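Gamma-D-glutamyl-L-lysine dipeptidyl-peptidase (Bacillus cereus ATCC 10987, PDB 3H41) probably cleaves the gamma-D-glutamyl-L-lysine bond of murein peptides as an NlpC/P60 cysteine peptidase, releasing L-Ala-gamma-D-Glu during cell wall degradation. Local coordinates at residues V70-V84 and E94-T106. Numbering follows the deposited sequence.
Sequences VTVVDKKGDWVKVLV and EGYPGWMPEKQLT
With CG of W99 anti to its carbonyl carbon, beside the backbone N (chi1 -66°), and CG of K81 trans to its own backbone N (chi1 -170°), the indole folds over the neighbouring strand and the extended lysine chain lies along one face of it, CB to CD, before its end leads away. K81 CB sits over the centre of the six-membered ring of W99, 3.5 Å from its centroid, a CH-pi contact, while K76 CG, from strand 69-76, approaches W99 CH2 obliquely at 3.5 Å. At the turn end, W79 takes P101 CD off-centre over its six-membered ring, the two side chains lying side by side.

The W99–K81 and W79–P101 pairs lie on an antiparallel hairpin of the N-terminal SH3-like domain, in which 79-84 is hydrogen-bonded to 96-101 from V80–M100 to V84–Y96. On the sheet face bearing V80 and V82, L105 returns after the 3-10 segment 102-104 to set CD1 3.6 Å from V80 CG2, and V82 CG2 meets SE of selenomethionine M100. E102 N donates to D78 O at 2.9 Å, and K75 NZ forms a salt bridge with E102, its hydrogen bond to OE1 (2.7 Å) using the syn lone pair. At the far end T71 OG1, also hydrogen-bonded to H85, donates to E94 OE2 from above the carboxylate plane, and Y96, bonded through OH to D234, contacts the bound alanine.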
# COMPACT_ATOMS: atom_id res chain seq x y z
N VAL A 70 -7.64 -5.20 10.99
CA VAL A 70 -6.71 -6.25 11.29
C VAL A 70 -7.35 -7.21 12.32
O VAL A 70 -8.24 -6.80 13.08
CB VAL A 70 -5.34 -5.72 11.85
CG1 VAL A 70 -4.73 -4.63 10.90
CG2 VAL A 70 -5.47 -5.22 13.29
N THR A 71 -6.85 -8.44 12.35
CA THR A 71 -7.12 -9.38 13.44
C THR A 71 -5.89 -9.44 14.35
O THR A 71 -4.80 -9.76 13.88
CB THR A 71 -7.45 -10.79 12.90
OG1 THR A 71 -8.55 -10.72 11.98
CG2 THR A 71 -7.73 -11.82 14.12
N VAL A 72 -6.06 -9.12 15.63
CA VAL A 72 -4.97 -9.19 16.60
C VAL A 72 -4.85 -10.64 17.07
O VAL A 72 -5.84 -11.22 17.58
CB VAL A 72 -5.13 -8.21 17.78
CG1 VAL A 72 -3.90 -8.23 18.69
CG2 VAL A 72 -5.41 -6.79 17.29
N VAL A 73 -3.68 -11.24 16.85
CA VAL A 73 -3.45 -12.66 17.18
C VAL A 73 -2.43 -12.97 18.30
O VAL A 73 -2.41 -14.09 18.82
CB VAL A 73 -3.06 -13.47 15.90
CG1 VAL A 73 -4.21 -13.43 14.85
CG2 VAL A 73 -1.74 -12.98 15.32
N ASP A 74 -1.59 -12.01 18.67
CA ASP A 74 -0.58 -12.23 19.73
C ASP A 74 -0.18 -10.89 20.25
O ASP A 74 -0.44 -9.87 19.59
CB ASP A 74 0.64 -12.98 19.17
CG ASP A 74 1.43 -13.75 20.25
OD1 ASP A 74 1.18 -13.58 21.47
OD2 ASP A 74 2.31 -14.53 19.85
N LYS A 75 0.41 -10.87 21.45
CA LYS A 75 0.87 -9.64 22.09
C LYS A 75 2.12 -9.94 22.90
O LYS A 75 2.13 -10.87 23.68
CB LYS A 75 -0.19 -9.02 23.02
CG LYS A 75 0.29 -7.84 23.85
CD LYS A 75 -0.87 -7.09 24.52
CE LYS A 75 -0.38 -6.06 25.53
NZ LYS A 75 -1.40 -5.01 25.78
N LYS A 76 3.18 -9.18 22.66
CA LYS A 76 4.41 -9.28 23.43
C LYS A 76 4.80 -7.88 23.85
O LYS A 76 5.22 -7.06 23.03
CB LYS A 76 5.54 -9.89 22.61
CG LYS A 76 5.29 -11.25 21.99
CD LYS A 76 5.52 -12.38 22.95
CE LYS A 76 5.67 -13.71 22.22
NZ LYS A 76 4.90 -14.76 22.94
N GLY A 77 4.65 -7.58 25.13
CA GLY A 77 4.90 -6.23 25.63
C GLY A 77 4.03 -5.19 24.94
O GLY A 77 2.82 -5.35 24.87
N ASP A 78 4.66 -4.15 24.40
CA ASP A 78 3.96 -3.07 23.68
C ASP A 78 3.62 -3.42 22.22
O ASP A 78 3.00 -2.62 21.52
CB ASP A 78 4.83 -1.80 23.68
CG ASP A 78 5.04 -1.22 25.08
OD1 ASP A 78 4.11 -1.27 25.91
OD2 ASP A 78 6.13 -0.70 25.34
N TRP A 79 4.03 -4.60 21.76
CA TRP A 79 3.82 -5.03 20.38
C TRP A 79 2.73 -6.07 20.23
O TRP A 79 2.58 -6.95 21.08
CB TRP A 79 5.13 -5.58 19.82
CG TRP A 79 6.17 -4.52 19.65
CD1 TRP A 79 6.92 -3.97 20.64
CD2 TRP A 79 6.56 -3.85 18.42
NE1 TRP A 79 7.79 -3.03 20.10
CE2 TRP A 79 7.57 -2.93 18.75
CE3 TRP A 79 6.17 -3.97 17.09
CZ2 TRP A 79 8.18 -2.12 17.79
CZ3 TRP A 79 6.78 -3.19 16.15
CH2 TRP A 79 7.78 -2.27 16.50
N VAL A 80 1.98 -5.98 19.13
CA VAL A 80 1.01 -7.01 18.76
C VAL A 80 1.36 -7.61 17.42
O VAL A 80 1.94 -6.93 16.56
CB VAL A 80 -0.45 -6.47 18.71
CG1 VAL A 80 -1.00 -6.36 20.14
CG2 VAL A 80 -0.58 -5.11 17.95
N LYS A 81 0.96 -8.86 17.23
CA LYS A 81 1.03 -9.51 15.96
C LYS A 81 -0.39 -9.45 15.42
O LYS A 81 -1.34 -9.68 16.19
CB LYS A 81 1.53 -10.95 16.09
CG LYS A 81 1.84 -11.57 14.73
CD LYS A 81 2.27 -13.02 14.83
CE LYS A 81 2.49 -13.56 13.43
NZ LYS A 81 2.84 -14.99 13.46
N VAL A 82 -0.51 -9.06 14.15
CA VAL A 82 -1.80 -8.82 13.48
C VAL A 82 -1.82 -9.48 12.12
O VAL A 82 -0.77 -9.80 11.56
CB VAL A 82 -2.15 -7.29 13.39
CG1 VAL A 82 -2.02 -6.62 14.74
CG2 VAL A 82 -1.26 -6.53 12.38
N LEU A 83 -3.02 -9.77 11.64
CA LEU A 83 -3.23 -10.18 10.27
C LEU A 83 -4.00 -9.06 9.55
O LEU A 83 -5.13 -8.71 9.94
CB LEU A 83 -4.03 -11.50 10.19
CG LEU A 83 -3.49 -12.63 11.06
CD1 LEU A 83 -4.40 -13.88 10.95
CD2 LEU A 83 -2.03 -12.94 10.68
N VAL A 84 -3.39 -8.51 8.50
CA VAL A 84 -3.96 -7.39 7.77
C VAL A 84 -4.95 -7.88 6.74
O VAL A 84 -4.61 -8.59 5.78
CB VAL A 84 -2.87 -6.52 7.07
CG1 VAL A 84 -3.55 -5.32 6.31
CG2 VAL A 84 -1.78 -6.02 8.10
N GLU A 94 -6.29 -15.49 6.60
CA GLU A 94 -7.08 -14.36 7.11
C GLU A 94 -6.49 -12.99 6.78
O GLU A 94 -7.21 -12.00 6.68
CB GLU A 94 -7.24 -14.44 8.63
CG GLU A 94 -8.29 -13.47 9.17
CD GLU A 94 -8.72 -13.76 10.61
OE1 GLU A 94 -8.19 -14.72 11.22
OE2 GLU A 94 -9.58 -13.01 11.11
N GLY A 95 -5.18 -12.92 6.62
CA GLY A 95 -4.53 -11.64 6.35
C GLY A 95 -3.02 -11.72 6.40
O GLY A 95 -2.46 -12.77 6.75
N TYR A 96 -2.38 -10.60 6.10
CA TYR A 96 -0.92 -10.52 6.03
C TYR A 96 -0.37 -10.34 7.42
O TYR A 96 -0.76 -9.41 8.13
CB TYR A 96 -0.45 -9.36 5.11
CG TYR A 96 0.90 -9.67 4.51
CD1 TYR A 96 2.04 -9.56 5.27
CD2 TYR A 96 1.03 -10.13 3.20
CE1 TYR A 96 3.26 -9.86 4.76
CE2 TYR A 96 2.28 -10.45 2.68
CZ TYR A 96 3.39 -10.31 3.48
OH TYR A 96 4.66 -10.62 3.06
N PRO A 97 0.53 -11.24 7.83
CA PRO A 97 1.00 -11.20 9.20
C PRO A 97 2.17 -10.26 9.45
O PRO A 97 3.01 -10.05 8.57
CB PRO A 97 1.41 -12.63 9.44
CG PRO A 97 1.99 -13.03 8.14
CD PRO A 97 1.04 -12.43 7.12
N GLY A 98 2.23 -9.72 10.65
CA GLY A 98 3.40 -9.01 11.11
C GLY A 98 3.18 -8.31 12.43
O GLY A 98 2.09 -8.28 12.93
N TRP A 99 4.24 -7.74 12.96
CA TRP A 99 4.25 -7.12 14.28
C TRP A 99 4.27 -5.60 14.19
O TRP A 99 4.98 -5.01 13.35
CB TRP A 99 5.47 -7.60 15.08
CG TRP A 99 5.44 -9.05 15.40
CD1 TRP A 99 5.89 -10.08 14.63
CD2 TRP A 99 4.99 -9.63 16.64
NE1 TRP A 99 5.68 -11.28 15.30
CE2 TRP A 99 5.14 -11.03 16.53
CE3 TRP A 99 4.44 -9.10 17.81
CZ2 TRP A 99 4.79 -11.90 17.56
CZ3 TRP A 99 4.08 -9.98 18.83
CH2 TRP A 99 4.25 -11.36 18.70
N MSE A 100 3.46 -4.97 15.03
CA MSE A 100 3.32 -3.52 15.06
C MSE A 100 3.05 -3.02 16.49
O MSE A 100 2.59 -3.80 17.34
CB MSE A 100 2.21 -3.09 14.10
CG MSE A 100 0.82 -3.65 14.44
SE MSE A 100 -0.55 -2.86 13.27
CE MSE A 100 -0.45 -1.13 13.98
N PRO A 101 3.34 -1.74 16.78
CA PRO A 101 2.99 -1.23 18.13
C PRO A 101 1.51 -1.20 18.36
O PRO A 101 0.76 -0.71 17.51
CB PRO A 101 3.55 0.18 18.14
CG PRO A 101 4.66 0.16 17.09
CD PRO A 101 4.15 -0.76 16.03
N GLU A 102 1.08 -1.71 19.50
CA GLU A 102 -0.34 -1.67 19.87
C GLU A 102 -0.93 -0.26 19.85
O GLU A 102 -2.11 -0.08 19.55
CB GLU A 102 -0.57 -2.31 21.25
CG GLU A 102 -2.06 -2.60 21.45
CD GLU A 102 -2.33 -3.54 22.62
OE1 GLU A 102 -1.61 -3.43 23.63
OE2 GLU A 102 -3.26 -4.37 22.50
N LYS A 103 -0.11 0.72 20.17
CA LYS A 103 -0.56 2.10 20.21
C LYS A 103 -0.93 2.68 18.86
O LYS A 103 -1.49 3.78 18.82
CB LYS A 103 0.48 3.01 20.87
CG LYS A 103 1.82 3.13 20.15
CD LYS A 103 2.81 3.89 21.02
CE LYS A 103 4.12 4.16 20.32
NZ LYS A 103 5.10 4.86 21.22
N GLN A 104 -0.64 1.94 17.79
CA GLN A 104 -1.04 2.33 16.44
C GLN A 104 -2.37 1.73 15.99
O GLN A 104 -2.76 1.90 14.83
CB GLN A 104 0.07 1.97 15.44
CG GLN A 104 1.30 2.86 15.58
CD GLN A 104 2.30 2.58 14.48
OE1 GLN A 104 2.38 1.46 14.00
NE2 GLN A 104 3.06 3.60 14.09
N LEU A 105 -3.06 1.05 16.92
CA LEU A 105 -4.36 0.40 16.65
C LEU A 105 -5.43 1.13 17.46
O LEU A 105 -5.13 1.75 18.48
CB LEU A 105 -4.35 -1.07 17.07
CG LEU A 105 -3.50 -2.02 16.26
CD1 LEU A 105 -3.60 -3.42 16.88
CD2 LEU A 105 -3.91 -2.03 14.77
N THR A 106 -6.67 1.07 16.98
CA THR A 106 -7.77 1.57 17.77
C THR A 106 -8.99 0.69 17.53
O THR A 106 -8.98 -0.25 16.70
CB THR A 106 -8.06 3.05 17.43
OG1 THR A 106 -9.00 3.57 18.38
CG2 THR A 106 -8.59 3.21 16.03
O HOH W 1 2.55 0.25 21.74